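Fatty acid synthase 1, isoform A (Drosophila melanogaster, PDB 6FN6) probably builds long-chain saturated fatty acids from acetyl-CoA and malonyl-CoA with NADPH, this piece being the modifying region with its dehydratase, enoylreductase and ketoreductase domains. Local coordinates at residues Ala124-Leu129 and Ser155-Ser160; Ser686-Val691 and Gly861-Leu866. One frame throughout, in Å; residues are numbered along the deposited sequence.

Interaction 1: Ala124-Leu129 and Ser155-Ser160; sequences AVAKEL and SDTVAS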
loop_
_atom_site.group_PDB
_atom_site.type_symbol
_atom_site.label_atom_id
_atom_site.label_comp_id
_atom_site.label_asym_id
_atom_site.label_seq_id
_atom_site.Cartn_x
_atom_site.Cartn_y
_atom_site.Cartn_z
ATOM N N ALA A 124 -15.812 -5.642 -39.275
ATOM C CA ALA A 124 -15.900 -5.502 -40.721
ATOM C C ALA A 124 -15.972 -4.029 -41.122
ATOM O O ALA A 124 -16.462 -3.693 -42.198
ATOM C CB ALA A 124 -17.106 -6.256 -41.246
ATOM N N VAL A 125 -15.487 -3.154 -40.247
ATOM C CA VAL A 125 -15.505 -1.718 -40.495
ATOM C C VAL A 125 -14.524 -1.370 -41.603
ATOM O O VAL A 125 -14.750 -0.438 -42.372
ATOM C CB VAL A 125 -15.200 -0.926 -39.205
ATOM C CG1 VAL A 125 -15.122 0.571 -39.490
ATOM C CG2 VAL A 125 -16.261 -1.204 -38.160
ATOM N N ALA A 126 -13.416 -2.099 -41.651
ATOM C CA ALA A 126 -12.419 -1.922 -42.697
ATOM C C ALA A 126 -11.772 -3.271 -42.990
ATOM O O ALA A 126 -11.980 -4.233 -42.252
ATOM C CB ALA A 126 -11.378 -0.895 -42.287
ATOM N N LYS A 127 -10.991 -3.341 -44.063
ATOM C CA LYS A 127 -10.360 -4.597 -44.453
ATOM C C LYS A 127 -9.504 -5.132 -43.312
ATOM O O LYS A 127 -8.936 -4.363 -42.541
ATOM C CB LYS A 127 -9.510 -4.412 -45.715
ATOM C CG LYS A 127 -8.935 -5.716 -46.260
ATOM C CD LYS A 127 -8.393 -5.571 -47.678
ATOM C CE LYS A 127 -8.105 -6.932 -48.290
ATOM N NZ LYS A 127 -7.851 -6.849 -49.751
ATOM N N GLU A 128 -9.426 -6.455 -43.204
ATOM C CA GLU A 128 -8.596 -7.084 -42.186
ATOM C C GLU A 128 -7.128 -6.897 -42.533
ATOM O O GLU A 128 -6.775 -6.657 -43.689
ATOM C CB GLU A 128 -8.926 -8.575 -42.047
ATOM C CG GLU A 128 -8.316 -9.478 -43.115
ATOM C CD GLU A 128 -8.524 -10.952 -42.816
ATOM O OE1 GLU A 128 -7.837 -11.791 -43.440
ATOM O OE2 GLU A 128 -9.367 -11.272 -41.947
ATOM N N LEU A 129 -6.276 -7.005 -41.523
ATOM C CA LEU A 129 -4.845 -6.860 -41.720
ATOM C C LEU A 129 -4.209 -8.225 -41.947
ATOM O O LEU A 129 -4.531 -9.193 -41.258
ATOM C CB LEU A 129 -4.195 -6.175 -40.516
ATOM C CG LEU A 129 -4.782 -4.832 -40.077
ATOM C CD1 LEU A 129 -4.180 -4.393 -38.744
ATOM C CD2 LEU A 129 -4.541 -3.780 -41.135
ATOM N N SER A 155 -5.222 -10.324 -38.331
ATOM C CA SER A 155 -5.889 -9.460 -37.363
ATOM C C SER A 155 -6.941 -8.607 -38.057
ATOM O O SER A 155 -6.746 -8.176 -39.191
ATOM C CB SER A 155 -4.884 -8.557 -36.651
ATOM O OG SER A 155 -5.551 -7.534 -35.928
ATOM N N ASP A 156 -8.049 -8.350 -37.373
ATOM C CA ASP A 156 -9.053 -7.438 -37.899
ATOM C C ASP A 156 -8.586 -5.998 -37.686
ATOM O O ASP A 156 -7.620 -5.749 -36.963
ATOM C CB ASP A 156 -10.416 -7.688 -37.244
ATOM C CG ASP A 156 -10.420 -7.403 -35.755
ATOM O OD1 ASP A 156 -9.331 -7.352 -35.143
ATOM O OD2 ASP A 156 -11.523 -7.242 -35.192
ATOM N N THR A 157 -9.265 -5.058 -38.329
ATOM C CA THR A 157 -8.799 -3.676 -38.383
ATOM C C THR A 157 -8.637 -3.040 -36.998
ATOM O O THR A 157 -7.816 -2.143 -36.823
ATOM C CB THR A 157 -9.748 -2.797 -39.231
ATOM O OG1 THR A 157 -9.314 -1.433 -39.184
ATOM C CG2 THR A 157 -11.175 -2.888 -38.725
ATOM N N VAL A 158 -9.415 -3.496 -36.020
ATOM C CA VAL A 158 -9.331 -2.938 -34.669
ATOM C C VAL A 158 -8.590 -3.868 -33.713
ATOM O O VAL A 158 -8.428 -3.548 -32.533
ATOM C CB VAL A 158 -10.731 -2.621 -34.106
ATOM C CG1 VAL A 158 -11.395 -1.521 -34.924
ATOM C CG2 VAL A 158 -11.600 -3.880 -34.064
ATOM N N ALA A 159 -8.126 -5.006 -34.220
ATOM C CA ALA A 159 -7.402 -5.973 -33.400
ATOM C C ALA A 159 -8.245 -6.427 -32.206
ATOM O O ALA A 159 -7.781 -6.426 -31.066
ATOM C CB ALA A 159 -6.085 -5.380 -32.922
ATOM N N SER A 160 -9.489 -6.807 -32.481
ATOM C CA SER A 160 -10.354 -7.391 -31.467
ATOM C C SER A 160 -10.286 -8.908 -31.574
ATOM O O SER A 160 -10.426 -9.624 -30.583
ATOM C CB SER A 160 -11.792 -6.902 -31.628
ATOM O OG SER A 160 -12.344 -7.337 -32.856
HETATM O O HOH W 1 -7.835 -2.073 -42.042
#

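Interaction 2: Ser686-Val691 and Gly861-Leu866; sequences STVPCV and GAVVPL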
loop_
_atom_site.group_PDB
_atom_site.type_symbol
_atom_site.label_atom_id
_atom_site.label_comp_id
_atom_site.label_asym_id
_atom_site.label_seq_id
_atom_site.Cartn_x
_atom_site.Cartn_y
_atom_site.Cartn_z
ATOM N N SER A 686 -0.061 36.015 -13.312
ATOM C CA SER A 686 0.237 34.773 -14.020
ATOM C C SER A 686 0.574 33.620 -13.076
ATOM O O SER A 686 0.456 32.453 -13.449
ATOM C CB SER A 686 1.398 34.991 -14.998
ATOM O OG SER A 686 2.561 35.437 -14.322
ATOM N N THR A 687 0.999 33.950 -11.860
ATOM C CA THR A 687 1.445 32.941 -10.902
ATOM C C THR A 687 0.292 32.247 -10.173
ATOM O O THR A 687 0.493 31.213 -9.537
ATOM C CB THR A 687 2.373 33.556 -9.838
ATOM O OG1 THR A 687 1.620 34.447 -9.007
ATOM C CG2 THR A 687 3.509 34.323 -10.489
ATOM N N VAL A 688 -0.909 32.806 -10.267
ATOM C CA VAL A 688 -2.013 32.397 -9.397
ATOM C C VAL A 688 -2.803 31.167 -9.871
ATOM O O VAL A 688 -2.997 30.236 -9.094
ATOM C CB VAL A 688 -2.974 33.589 -9.184
ATOM C CG1 VAL A 688 -4.230 33.157 -8.433
ATOM C CG2 VAL A 688 -2.274 34.702 -8.438
ATOM N N PRO A 689 -3.275 31.165 -11.130
ATOM C CA PRO A 689 -4.258 30.174 -11.594
ATOM C C PRO A 689 -4.010 28.722 -11.176
ATOM O O PRO A 689 -4.872 28.124 -10.537
ATOM C CB PRO A 689 -4.171 30.295 -13.115
ATOM C CG PRO A 689 -3.767 31.681 -13.353
ATOM C CD PRO A 689 -2.855 32.059 -12.222
ATOM N N CYS A 690 -2.866 28.159 -11.547
ATOM C CA CYS A 690 -2.636 26.730 -11.362
ATOM C C CYS A 690 -2.408 26.333 -9.910
ATOM O O CYS A 690 -3.102 25.460 -9.388
ATOM C CB CYS A 690 -1.447 26.273 -12.204
ATOM S SG CYS A 690 -1.858 26.047 -13.939
ATOM N N VAL A 691 -1.420 26.948 -9.266
ATOM C CA VAL A 691 -1.041 26.543 -7.917
ATOM C C VAL A 691 -2.206 26.717 -6.947
ATOM O O VAL A 691 -2.384 25.906 -6.043
ATOM C CB VAL A 691 0.200 27.321 -7.419
ATOM C CG1 VAL A 691 1.424 26.949 -8.241
ATOM C CG2 VAL A 691 -0.044 28.829 -7.450
ATOM N N GLY A 861 -7.548 37.913 0.672
ATOM C CA GLY A 861 -6.127 38.112 0.889
ATOM C C GLY A 861 -5.355 36.815 1.042
ATOM O O GLY A 861 -4.138 36.826 1.217
ATOM N N ALA A 862 -6.064 35.692 0.983
ATOM C CA ALA A 862 -5.426 34.387 1.099
ATOM C C ALA A 862 -4.607 34.078 -0.151
ATOM O O ALA A 862 -3.570 33.417 -0.076
ATOM C CB ALA A 862 -6.468 33.306 1.330
ATOM N N VAL A 863 -5.084 34.553 -1.299
ATOM C CA VAL A 863 -4.390 34.343 -2.563
ATOM C C VAL A 863 -3.431 35.498 -2.826
ATOM O O VAL A 863 -3.856 36.622 -3.093
ATOM C CB VAL A 863 -5.391 34.182 -3.726
ATOM C CG1 VAL A 863 -4.663 33.957 -5.045
ATOM C CG2 VAL A 863 -6.356 33.042 -3.443
ATOM N N VAL A 864 -2.136 35.211 -2.743
ATOM C CA VAL A 864 -1.099 36.201 -3.006
ATOM C C VAL A 864 -0.267 35.754 -4.206
ATOM O O VAL A 864 0.051 34.570 -4.333
ATOM C CB VAL A 864 -0.210 36.412 -1.762
ATOM C CG1 VAL A 864 0.896 37.430 -2.039
ATOM C CG2 VAL A 864 -1.051 36.858 -0.584
ATOM N N PRO A 865 0.090 36.693 -5.098
ATOM C CA PRO A 865 0.967 36.265 -6.190
ATOM C C PRO A 865 2.333 35.832 -5.668
ATOM O O PRO A 865 2.780 36.322 -4.633
ATOM C CB PRO A 865 1.071 37.514 -7.071
ATOM C CG PRO A 865 0.775 38.648 -6.159
ATOM C CD PRO A 865 -0.240 38.126 -5.189
ATOM N N LEU A 866 2.983 34.921 -6.383
ATOM C CA LEU A 866 4.260 34.374 -5.949
ATOM C C LEU A 866 5.428 35.213 -6.446
ATOM O O LEU A 866 5.273 36.013 -7.369
ATOM C CB LEU A 866 4.416 32.940 -6.454
ATOM C CG LEU A 866 3.693 31.831 -5.690
ATOM C CD1 LEU A 866 2.189 32.043 -5.679
ATOM C CD2 LEU A 866 4.033 30.490 -6.314
#

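Interaction 1: Ala124-Leu129 and Ser155-Ser160
Leu-129 and Ser-155 pair as antiparallel, hydrogen-bonded partners at the margin of what is predicted to be the C-terminal hotdog fold of the dehydratase domain. Leu-129 N donates to Ser-155 O at 2.7 Å, and Ser-155 N returns a longer bond to Leu-129 O. Both side chains leave on the same face, where Val-134 of helix 131-141 touches them. Leu-129 CB comes to 3.5 Å from Ser-155 O; CG, anti to the carbonyl carbon (chi1 -54°), follows, and CD1 reaches to 4.1 Å from Asp-156 O. The Ser-155 hydroxyl donates to that same oxygen in its carbonyl plane. Asp-156 O also accepts from Ala-159 N, which closes a type I turn, so a side chain and the turn grip one atom. Farther along, Thr-157 lies against the backbone of Ala-126 and Lys-127: CG2 lies 3.8 Å from Ala-126 N, OG1 faces Ala-126 CB, and CB rests 3.8 Å from Lys-127 O. OG1 sits anti to the backbone N and bonds to Arg-970 NE of helix 963-974, tying this corner to the ketoreductase domain; Lys-127 NZ likewise reaches Lys-961 O. Glu-128 OE1 forms a salt bridge with Arg-154. A water donates to Lys-127 O at 2.6 Å and accepts a weak bond from Thr-157 OG1 at 3.3 Å.

Interaction 2: Ser686-Val691 and Gly861-Leu866
Thr-687 points its side chain at Pro-865 and Leu-866. CB lies 3.8 Å from Leu-866 N and only slightly farther from Leu-866 CB. The methyl, CG2, comes to 4.0 Å from Leu-866 O. The hydroxyl, OG1, lies between the backbone N and carbonyl carbon of its own residue (chi1 68°); there it accepts from Leu-866 N at 3.0 Å along an almost straight N-H...O path (165°). The same oxygen lies 3.4 Å from Pro-865 CA and bonds to Glu-684 O, three residues earlier, so the hydroxyl links the residues leading into helix 689-702 to the backbone of 861-866. Val-688 continues the seam: its CG1, anti to the backbone N, meets Val-863 CG1 at 3.5 Å, with the two side chains crossing at about a right angle. Val-691 CG2 approaches Leu-866 CD1 more loosely, at 4.3 Å. Tyr-692 of the helix lies against Val-863 and Leu-866 and bonds through OH to Val-864 O, while Ala-723 and Gln-722 of helix 719-731 touch Val-691 and Leu-866. The chain here runs from helix 844-860 to strand 868-872, which pairs in parallel with strand 891-895. This return from the Rossmann-type nucleotide-binding part to the other sheet, packed on the start of a connecting helix, is consistent with the two-lobed medium-chain dehydrogenase/reductase fold of the enoylreductase.

In the fold
The two contacts follow one another along the chain, interaction 1 closing before interaction 2 opens, with the pseudo-ketoreductase family region between them in sequence. Their centres are 51 Å apart and their nearest atoms about 36 Å, and they share neither helix nor sheet. Interaction 1 belongs to the dehydratase, spanning 25 residues that include helix 131-141, and abuts helix 963-974 of the much later ketoreductase. Interaction 2 closes a far longer excursion of 169 residues, which holds the six-stranded parallel sheet of the enoylreductase. Both contacts thus tie parts within a single domain, the first at an edge where its residues also bond to the ketoreductase, the second inside the enoylreductase.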